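Long-range contacts in hypothetical protein PH0435 (Pyrococcus horikoshii, PDB 2YV4), which probably belongs to the threonylcarbamoyl-AMP synthases, which make the activated intermediate for threonylcarbamoyladenosine in tRNA, and is seen here as its C-terminal Sua5 domain: residues E5-G11 against G99-A105; V16-I20 against I77-V81; D45-F49 against K63-M68. All coordinates share one frame; numbering follows the deposited sequence.

Contact 1 of 3, residues E5-G11 against G99-A105; sequences EVIVVEG and GYKIVKA
Ile7 and Val103 meet on one face of the sheet, CG2 of Ile7 lying 3.6 Å from CG2 of Val103. With its CG1 opposite the amide nitrogen (chi1 176°), Val9 carries that methyl to within 4.1 Å of Ala105 CB. On the other face, Val8 CG2 approaches the Tyr100 ring obliquely, 3.7 Å from CD2, and Val6 packs on Tyr100 CB. Between these layers the strands run parallel, their axes 28° apart. Five alternating backbone bonds hold the register, from Lys101 N to Val6 O at 2.9 Å to Ala105 N to Glu10 O at 2.8 Å; the first three, up to Val103 N, are almost straight, whereas the two at Glu10 bend to about 158°. At the polar rim, the Glu10 chain lies across Ile102, its CD 3.5 Å from CG2, and before the first direct bond a water accepts from Val6 N and donates to Gly99 O. Glu5 OE2 stays 5.2 Å from Lys101 NZ, too far for a salt bridge. Residues 101-104 form an outermost strand of the parallel sheet; strand 5-11 pairs on its other edge with strand 75-81, helix 13-29 covers Val9, and Met91 of helix 86-93 touches Glu10, Tyr100 and Ile102.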
loop_
_atom_site.group_PDB
_atom_site.type_symbol
_atom_site.label_atom_id
_atom_site.label_comp_id
_atom_site.label_asym_id
_atom_site.label_seq_id
_atom_site.Cartn_x
_atom_site.Cartn_y
_atom_site.Cartn_z
ATOM N N GLU A 5 -9.880 3.847 -1.316
ATOM C CA GLU A 5 -9.003 4.916 -1.776
ATOM C C GLU A 5 -7.610 4.292 -1.764
ATOM O O GLU A 5 -7.274 3.540 -0.853
ATOM C CB GLU A 5 -9.030 6.096 -0.803
ATOM C CG GLU A 5 -8.210 7.297 -1.266
ATOM C CD GLU A 5 -7.901 8.272 -0.140
ATOM O OE1 GLU A 5 -8.746 8.427 0.769
ATOM O OE2 GLU A 5 -6.818 8.894 -0.173
ATOM N N VAL A 6 -6.802 4.589 -2.774
ATOM C CA VAL A 6 -5.462 4.033 -2.826
ATOM C C VAL A 6 -4.417 5.120 -2.593
ATOM O O VAL A 6 -4.469 6.196 -3.199
ATOM C CB VAL A 6 -5.221 3.328 -4.177
ATOM C CG1 VAL A 6 -3.780 2.846 -4.280
ATOM C CG2 VAL A 6 -6.186 2.147 -4.306
ATOM N N ILE A 7 -3.493 4.843 -1.681
ATOM C CA ILE A 7 -2.421 5.776 -1.360
ATOM C C ILE A 7 -1.086 5.060 -1.487
ATOM O O ILE A 7 -0.843 4.064 -0.804
ATOM C CB ILE A 7 -2.515 6.299 0.088
ATOM C CG1 ILE A 7 -3.851 7.010 0.311
ATOM C CG2 ILE A 7 -1.340 7.234 0.370
ATOM C CD1 ILE A 7 -4.032 7.523 1.724
ATOM N N VAL A 8 -0.225 5.569 -2.360
ATOM C CA VAL A 8 1.094 4.984 -2.550
ATOM C C VAL A 8 2.109 5.824 -1.775
ATOM O O VAL A 8 2.215 7.029 -1.991
ATOM C CB VAL A 8 1.490 4.981 -4.042
ATOM C CG1 VAL A 8 2.880 4.368 -4.211
ATOM C CG2 VAL A 8 0.460 4.225 -4.848
ATOM N N VAL A 9 2.839 5.193 -0.858
ATOM C CA VAL A 9 3.854 5.905 -0.085
ATOM C C VAL A 9 5.218 5.520 -0.656
ATOM O O VAL A 9 5.632 4.357 -0.594
ATOM C CB VAL A 9 3.789 5.542 1.410
ATOM C CG1 VAL A 9 4.924 6.236 2.170
ATOM C CG2 VAL A 9 2.440 5.966 1.978
ATOM N N GLU A 10 5.912 6.506 -1.215
ATOM C CA GLU A 10 7.206 6.270 -1.849
ATOM C C GLU A 10 8.401 6.945 -1.193
ATOM O O GLU A 10 8.262 7.923 -0.455
ATOM C CB GLU A 10 7.131 6.700 -3.316
ATOM C CG GLU A 10 6.363 7.991 -3.507
ATOM C CD GLU A 10 6.730 8.716 -4.783
ATOM O OE1 GLU A 10 6.567 8.134 -5.878
ATOM O OE2 GLU A 10 7.180 9.879 -4.682
ATOM N N GLY A 11 9.582 6.422 -1.498
ATOM C CA GLY A 11 10.810 6.961 -0.948
ATOM C C GLY A 11 11.720 5.832 -0.514
ATOM O O GLY A 11 11.412 4.662 -0.761
ATOM N N GLY A 99 -7.173 6.096 -10.419
ATOM C CA GLY A 99 -6.935 7.129 -9.426
ATOM C C GLY A 99 -6.278 6.710 -8.123
ATOM O O GLY A 99 -6.734 5.783 -7.455
ATOM N N TYR A 100 -5.199 7.401 -7.763
ATOM C CA TYR A 100 -4.500 7.128 -6.515
ATOM C C TYR A 100 -3.691 8.326 -6.045
ATOM O O TYR A 100 -3.301 9.181 -6.834
ATOM C CB TYR A 100 -3.593 5.891 -6.632
ATOM C CG TYR A 100 -2.429 5.997 -7.596
ATOM C CD1 TYR A 100 -2.525 5.492 -8.889
ATOM C CD2 TYR A 100 -1.214 6.562 -7.201
ATOM C CE1 TYR A 100 -1.444 5.534 -9.765
ATOM C CE2 TYR A 100 -0.125 6.616 -8.075
ATOM C CZ TYR A 100 -0.251 6.095 -9.356
ATOM O OH TYR A 100 0.813 6.132 -10.229
ATOM N N LYS A 101 -3.464 8.394 -4.741
ATOM C CA LYS A 101 -2.705 9.481 -4.146
ATOM C C LYS A 101 -1.255 9.059 -3.957
ATOM O O LYS A 101 -0.966 7.886 -3.737
ATOM C CB LYS A 101 -3.309 9.840 -2.791
ATOM C CG LYS A 101 -2.586 10.939 -2.027
ATOM C CD LYS A 101 -3.265 11.122 -0.667
ATOM C CE LYS A 101 -2.721 12.310 0.097
ATOM N NZ LYS A 101 -3.350 12.399 1.441
ATOM N N ILE A 102 -0.344 10.018 -4.049
ATOM C CA ILE A 102 1.068 9.725 -3.860
ATOM C C ILE A 102 1.582 10.555 -2.696
ATOM O O ILE A 102 1.461 11.781 -2.693
ATOM C CB ILE A 102 1.895 10.055 -5.118
ATOM C CG1 ILE A 102 1.432 9.176 -6.282
ATOM C CG2 ILE A 102 3.380 9.833 -4.844
ATOM C CD1 ILE A 102 2.153 9.456 -7.582
ATOM N N VAL A 103 2.147 9.873 -1.708
ATOM C CA VAL A 103 2.686 10.527 -0.527
ATOM C C VAL A 103 4.183 10.275 -0.431
ATOM O O VAL A 103 4.628 9.127 -0.420
ATOM C CB VAL A 103 2.014 9.995 0.754
ATOM C CG1 VAL A 103 2.611 10.669 1.975
ATOM C CG2 VAL A 103 0.518 10.244 0.697
ATOM N N LYS A 104 4.955 11.356 -0.379
ATOM C CA LYS A 104 6.406 11.265 -0.269
ATOM C C LYS A 104 6.753 10.918 1.174
ATOM O O LYS A 104 6.325 11.606 2.098
ATOM C CB LYS A 104 7.040 12.606 -0.650
ATOM C CG LYS A 104 8.543 12.688 -0.412
ATOM C CD LYS A 104 9.073 14.071 -0.771
ATOM C CE LYS A 104 10.574 14.169 -0.539
ATOM N NZ LYS A 104 11.096 15.513 -0.921
ATOM N N ALA A 105 7.532 9.856 1.370
ATOM C CA ALA A 105 7.908 9.433 2.717
ATOM C C ALA A 105 8.872 10.414 3.383
ATOM O O ALA A 105 9.539 11.176 2.652
ATOM C CB ALA A 105 8.535 8.048 2.674
ATOM O OXT ALA A 105 8.953 10.392 4.630
HETATM O O HOH W 1 -7.910 5.965 -4.990
#

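Contact 2 of 3, residues V16-I20 against I77-V81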
loop_
_atom_site.group_PDB
_atom_site.type_symbol
_atom_site.label_atom_id
_atom_site.label_comp_id
_atom_site.label_asym_id
_atom_site.label_seq_id
_atom_site.Cartn_x
_atom_site.Cartn_y
_atom_site.Cartn_z
ATOM N N VAL A 16 9.945 5.125 4.207
ATOM C CA VAL A 16 8.624 4.624 3.872
ATOM C C VAL A 16 8.014 3.889 5.063
ATOM O O VAL A 16 6.857 4.110 5.410
ATOM C CB VAL A 16 8.682 3.687 2.650
ATOM C CG1 VAL A 16 7.359 2.955 2.490
ATOM C CG2 VAL A 16 8.988 4.498 1.390
ATOM N N LYS A 17 8.795 3.023 5.699
ATOM C CA LYS A 17 8.291 2.278 6.846
ATOM C C LYS A 17 7.776 3.210 7.939
ATOM O O LYS A 17 6.724 2.959 8.531
ATOM C CB LYS A 17 9.375 1.349 7.397
ATOM C CG LYS A 17 9.658 0.156 6.484
ATOM C CD LYS A 17 10.604 -0.848 7.127
ATOM C CE LYS A 17 10.828 -2.059 6.225
ATOM N NZ LYS A 17 9.577 -2.839 5.986
ATOM N N GLY A 18 8.510 4.290 8.201
ATOM C CA GLY A 18 8.083 5.237 9.216
ATOM C C GLY A 18 6.834 6.006 8.805
ATOM O O GLY A 18 5.937 6.247 9.619
ATOM N N LYS A 19 6.766 6.388 7.535
ATOM C CA LYS A 19 5.617 7.132 7.032
ATOM C C LYS A 19 4.352 6.272 7.060
ATOM O O LYS A 19 3.294 6.728 7.506
ATOM C CB LYS A 19 5.901 7.632 5.612
ATOM C CG LYS A 19 4.735 8.366 4.942
ATOM C CD LYS A 19 4.297 9.614 5.709
ATOM C CE LYS A 19 5.388 10.673 5.759
ATOM N NZ LYS A 19 4.894 11.924 6.406
ATOM N N ILE A 20 4.452 5.029 6.596
ATOM C CA ILE A 20 3.288 4.146 6.603
ATOM C C ILE A 20 2.777 3.936 8.031
ATOM O O ILE A 20 1.574 4.022 8.287
ATOM C CB ILE A 20 3.610 2.770 5.966
ATOM C CG1 ILE A 20 3.882 2.957 4.470
ATOM C CG2 ILE A 20 2.438 1.806 6.171
ATOM C CD1 ILE A 20 4.258 1.693 3.740
ATOM N N ILE A 77 -3.051 1.380 1.593
ATOM C CA ILE A 77 -1.748 2.019 1.445
ATOM C C ILE A 77 -0.848 1.015 0.751
ATOM O O ILE A 77 -0.682 -0.111 1.224
ATOM C CB ILE A 77 -1.130 2.377 2.810
ATOM C CG1 ILE A 77 -2.027 3.384 3.538
ATOM C CG2 ILE A 77 0.277 2.942 2.610
ATOM C CD1 ILE A 77 -1.593 3.669 4.977
ATOM N N ALA A 78 -0.296 1.407 -0.391
ATOM C CA ALA A 78 0.600 0.530 -1.129
ATOM C C ALA A 78 2.015 1.034 -0.904
ATOM O O ALA A 78 2.326 2.182 -1.197
ATOM C CB ALA A 78 0.257 0.547 -2.620
ATOM N N GLU A 79 2.856 0.167 -0.361
ATOM C CA GLU A 79 4.251 0.484 -0.075
ATOM C C GLU A 79 5.024 0.608 -1.393
ATOM O O GLU A 79 5.065 -0.338 -2.173
ATOM C CB GLU A 79 4.834 -0.642 0.777
ATOM C CG GLU A 79 6.187 -0.385 1.386
ATOM C CD GLU A 79 6.645 -1.566 2.222
ATOM O OE1 GLU A 79 5.871 -1.996 3.108
ATOM O OE2 GLU A 79 7.768 -2.068 1.991
ATOM N N GLY A 80 5.626 1.771 -1.639
ATOM C CA GLY A 80 6.381 1.966 -2.869
ATOM C C GLY A 80 7.814 2.409 -2.616
ATOM O O GLY A 80 8.151 3.577 -2.831
ATOM N N VAL A 81 8.664 1.483 -2.172
ATOM C CA VAL A 81 10.055 1.819 -1.878
ATOM C C VAL A 81 10.892 2.006 -3.142
ATOM O O VAL A 81 10.604 1.414 -4.187
ATOM C CB VAL A 81 10.723 0.748 -0.969
ATOM C CG1 VAL A 81 9.878 0.543 0.294
ATOM C CG2 VAL A 81 10.896 -0.569 -1.728
#
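The helix of a beta-alpha-beta crossover packs here on the strand it passes over: Val16 and Ile20, one turn apart on helix 13-29, sit against Ile77, Glu79 and Val81 of strand 75-81. The short segments run nearly antiparallel, at 161°, with axes 9.4 Å apart at closest approach, so side chains do most of the bridging. Val16 CG1 meets the aliphatic part of Glu79 at CG, 3.7 Å away, while Val16 CB lies 4.1 Å from Val81 CG1, one valine set crosswise to the other. Ile20 reaches farther along the strand. Its CG1 points opposite the carbonyl carbon (chi1 -67°), and the extended chain brings CD1 to 3.7 Å from Glu79 CG; the same CG1 lies 4.1 Å from Ile77 CG2, where the two isoleucine chains lie alongside, running opposite ways. Glu79 CG thus takes a methyl from each of the two helical residues, both from the helix side. The crossover joins strand 5-11 through helix 13-29 to strand 34-38, with strand 75-81 between them in the sheet, and Val9 of strand 5-11 packs on Val16, Ile20 and Ile77 in the same layer. Glu79 is buried, yet OE1 bonds to the hydroxyl of Tyr42 and OE2 to that of Ser39. Lys17 NZ, ion-paired with Glu40 and also bonded to Ser39 and Tyr42, stands 4.5 Å from Glu79 OE2, beyond salt-bridge range but near enough that it probably favours the ionised carboxylate. Within the helix, Ile20 N bonds to Val16 O at 2.8 Å, closing the turn that sets the two apolar side chains on the strand.

Contact 3 of 3, residues D45-F49 against K63-M68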
loop_
_atom_site.group_PDB
_atom_site.type_symbol
_atom_site.label_atom_id
_atom_site.label_comp_id
_atom_site.label_asym_id
_atom_site.label_seq_id
_atom_site.Cartn_x
_atom_site.Cartn_y
_atom_site.Cartn_z
ATOM N N ASP A 45 -5.276 -2.738 9.680
ATOM C CA ASP A 45 -6.372 -3.661 9.983
ATOM C C ASP A 45 -6.303 -4.879 9.066
ATOM O O ASP A 45 -6.814 -5.948 9.398
ATOM C CB ASP A 45 -7.729 -2.984 9.776
ATOM C CG ASP A 45 -7.950 -1.826 10.715
ATOM O OD1 ASP A 45 -7.875 -2.035 11.945
ATOM O OD2 ASP A 45 -8.200 -0.711 10.223
ATOM N N GLU A 46 -5.674 -4.704 7.908
ATOM C CA GLU A 46 -5.557 -5.780 6.927
ATOM C C GLU A 46 -4.192 -5.729 6.264
ATOM O O GLU A 46 -3.629 -4.652 6.064
ATOM C CB GLU A 46 -6.633 -5.627 5.850
ATOM C CG GLU A 46 -8.074 -5.635 6.361
ATOM C CD GLU A 46 -8.569 -7.030 6.680
ATOM O OE1 GLU A 46 -7.911 -8.009 6.265
ATOM O OE2 GLU A 46 -9.624 -7.150 7.335
ATOM N N PHE A 47 -3.659 -6.891 5.907
ATOM C CA PHE A 47 -2.357 -6.930 5.259
ATOM C C PHE A 47 -2.291 -7.965 4.143
ATOM O O PHE A 47 -2.894 -9.034 4.234
ATOM C CB PHE A 47 -1.253 -7.210 6.287
ATOM C CG PHE A 47 0.102 -7.451 5.668
ATOM C CD1 PHE A 47 0.621 -8.737 5.577
ATOM C CD2 PHE A 47 0.827 -6.398 5.117
ATOM C CE1 PHE A 47 1.842 -8.973 4.943
ATOM C CE2 PHE A 47 2.046 -6.624 4.482
ATOM C CZ PHE A 47 2.555 -7.910 4.394
ATOM N N PHE A 48 -1.569 -7.626 3.083
ATOM C CA PHE A 48 -1.379 -8.533 1.955
ATOM C C PHE A 48 0.024 -8.230 1.446
ATOM O O PHE A 48 0.372 -7.068 1.228
ATOM C CB PHE A 48 -2.407 -8.266 0.853
ATOM C CG PHE A 48 -2.544 -9.397 -0.145
ATOM C CD1 PHE A 48 -3.651 -10.244 -0.107
ATOM C CD2 PHE A 48 -1.579 -9.601 -1.126
ATOM C CE1 PHE A 48 -3.797 -11.279 -1.037
ATOM C CE2 PHE A 48 -1.713 -10.633 -2.061
ATOM C CZ PHE A 48 -2.825 -11.472 -2.017
ATOM N N PHE A 49 0.832 -9.270 1.280
ATOM C CA PHE A 49 2.203 -9.110 0.816
ATOM C C PHE A 49 2.308 -8.568 -0.611
ATOM O O PHE A 49 1.700 -9.102 -1.542
ATOM C CB PHE A 49 2.940 -10.451 0.927
ATOM C CG PHE A 49 4.380 -10.383 0.515
ATOM C CD1 PHE A 49 5.222 -9.416 1.052
ATOM C CD2 PHE A 49 4.901 -11.297 -0.397
ATOM C CE1 PHE A 49 6.567 -9.361 0.686
ATOM C CE2 PHE A 49 6.243 -11.249 -0.767
ATOM C CZ PHE A 49 7.075 -10.281 -0.225
ATOM N N LYS A 63 -4.469 -8.728 -7.188
ATOM C CA LYS A 63 -5.007 -9.783 -6.345
ATOM C C LYS A 63 -5.112 -9.206 -4.931
ATOM O O LYS A 63 -6.075 -9.462 -4.207
ATOM C CB LYS A 63 -4.074 -10.999 -6.353
ATOM C CG LYS A 63 -4.492 -12.110 -5.403
ATOM C CD LYS A 63 -3.665 -13.370 -5.625
ATOM C CE LYS A 63 -4.077 -14.462 -4.652
ATOM N NZ LYS A 63 -5.538 -14.743 -4.729
ATOM N N ALA A 64 -4.116 -8.408 -4.554
ATOM C CA ALA A 64 -4.085 -7.782 -3.231
ATOM C C ALA A 64 -5.236 -6.795 -3.075
ATOM O O ALA A 64 -5.929 -6.779 -2.053
ATOM C CB ALA A 64 -2.758 -7.070 -3.026
ATOM N N LEU A 65 -5.436 -5.965 -4.091
ATOM C CA LEU A 65 -6.510 -4.977 -4.057
ATOM C C LEU A 65 -7.890 -5.644 -3.984
ATOM O O LEU A 65 -8.800 -5.133 -3.331
ATOM C CB LEU A 65 -6.416 -4.065 -5.283
ATOM C CG LEU A 65 -5.201 -3.125 -5.301
ATOM C CD1 LEU A 65 -5.007 -2.529 -6.685
ATOM C CD2 LEU A 65 -5.399 -2.035 -4.256
ATOM N N ARG A 66 -8.052 -6.783 -4.647
ATOM C CA ARG A 66 -9.341 -7.470 -4.598
ATOM C C ARG A 66 -9.565 -7.963 -3.174
ATOM O O ARG A 66 -10.686 -7.937 -2.664
ATOM C CB ARG A 66 -9.380 -8.644 -5.582
ATOM C CG ARG A 66 -9.275 -8.217 -7.035
ATOM C CD ARG A 66 -9.569 -9.364 -7.987
ATOM N NE ARG A 66 -9.107 -9.064 -9.340
ATOM C CZ ARG A 66 -7.868 -9.289 -9.772
ATOM N NH1 ARG A 66 -6.971 -9.826 -8.958
ATOM N NH2 ARG A 66 -7.523 -8.970 -11.014
ATOM N N TYR A 67 -8.488 -8.410 -2.538
ATOM C CA TYR A 67 -8.559 -8.887 -1.160
ATOM C C TYR A 67 -9.029 -7.742 -0.267
ATOM O O TYR A 67 -9.902 -7.919 0.586
ATOM C CB TYR A 67 -7.182 -9.358 -0.684
ATOM C CG TYR A 67 -7.161 -9.774 0.765
ATOM C CD1 TYR A 67 -7.587 -11.046 1.150
ATOM C CD2 TYR A 67 -6.785 -8.871 1.762
ATOM C CE1 TYR A 67 -7.650 -11.407 2.488
ATOM C CE2 TYR A 67 -6.844 -9.219 3.102
ATOM C CZ TYR A 67 -7.281 -10.487 3.462
ATOM O OH TYR A 67 -7.385 -10.824 4.794
HETATM N N MSE A 68 -8.445 -6.565 -0.475
HETATM C CA MSE A 68 -8.793 -5.389 0.311
HETATM C C MSE A 68 -10.258 -4.995 0.167
HETATM O O MSE A 68 -10.923 -4.678 1.155
HETATM C CB MSE A 68 -7.900 -4.214 -0.077
HETATM C CG MSE A 68 -6.444 -4.395 0.319
HETATM SE SE MSE A 68 -6.232 -4.685 2.226
HETATM C CE MSE A 68 -4.488 -5.549 2.211
#
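Phe48 CB starts the contact 3.7 Å from the CE methyl of Met68, a selenomethionine. CG anti to the amide nitrogen (chi1 -163°) extends the ring over helix 54-70, where Ala64 CA stands beneath one face, 3.7 Å from the centroid and 9° off the normal, a CH-pi contact. Along one side of the ring CD2 meets Ala64 CB at 3.4 Å; along the other CD1 lies 3.6 Å from Tyr67 CG, the two rings oblique, their planes at 50°. At the tip, CZ touches Lys63 CG at 3.8 Å. An alanine in place of Phe48 would strip Ala64 CA of its aromatic cover and is likely to give the Tyr67 ring more freedom to turn. Helix 54-70, nearly antiparallel to the outermost strand 46-49, links it to strand 75-81 in a beta-alpha-beta crossover over strand 34-38, which is why Ala64 and Met68 also touch Ile37. Nearer the start of strand 46-49, Glu46 CB rests 3.8 Å from Met68 SE. The Glu46 chain bends at its second torsion, and OE1 accepts a hydrogen bond of 3.2 Å from Tyr67 OH, while OE2 has a weak, long ion pair with Lys33.

Overall arrangement
All three contacts draw on one parallel sheet, ordered 46-49, 34-38, 75-81, 5-11, 101-104. Contacts 1 and 3 take its two outermost strands, with centres about 16 Å apart on opposite sides of the chain's centre, and meet through Val6 CG2 and Leu65 CD2 at 4.3 Å. Contacts 1 and 2 are directly coupled: their centres lie about 8 Å apart, and probable hydrogen bonds run from Ala78 N to Ile7 O at 2.7 Å and from Gly80 N to Val9 O at 2.8 Å. Contacts 2 and 3 do not touch, their nearest atoms being about 6 Å apart, although helix 54-70 leads into strand 75-81.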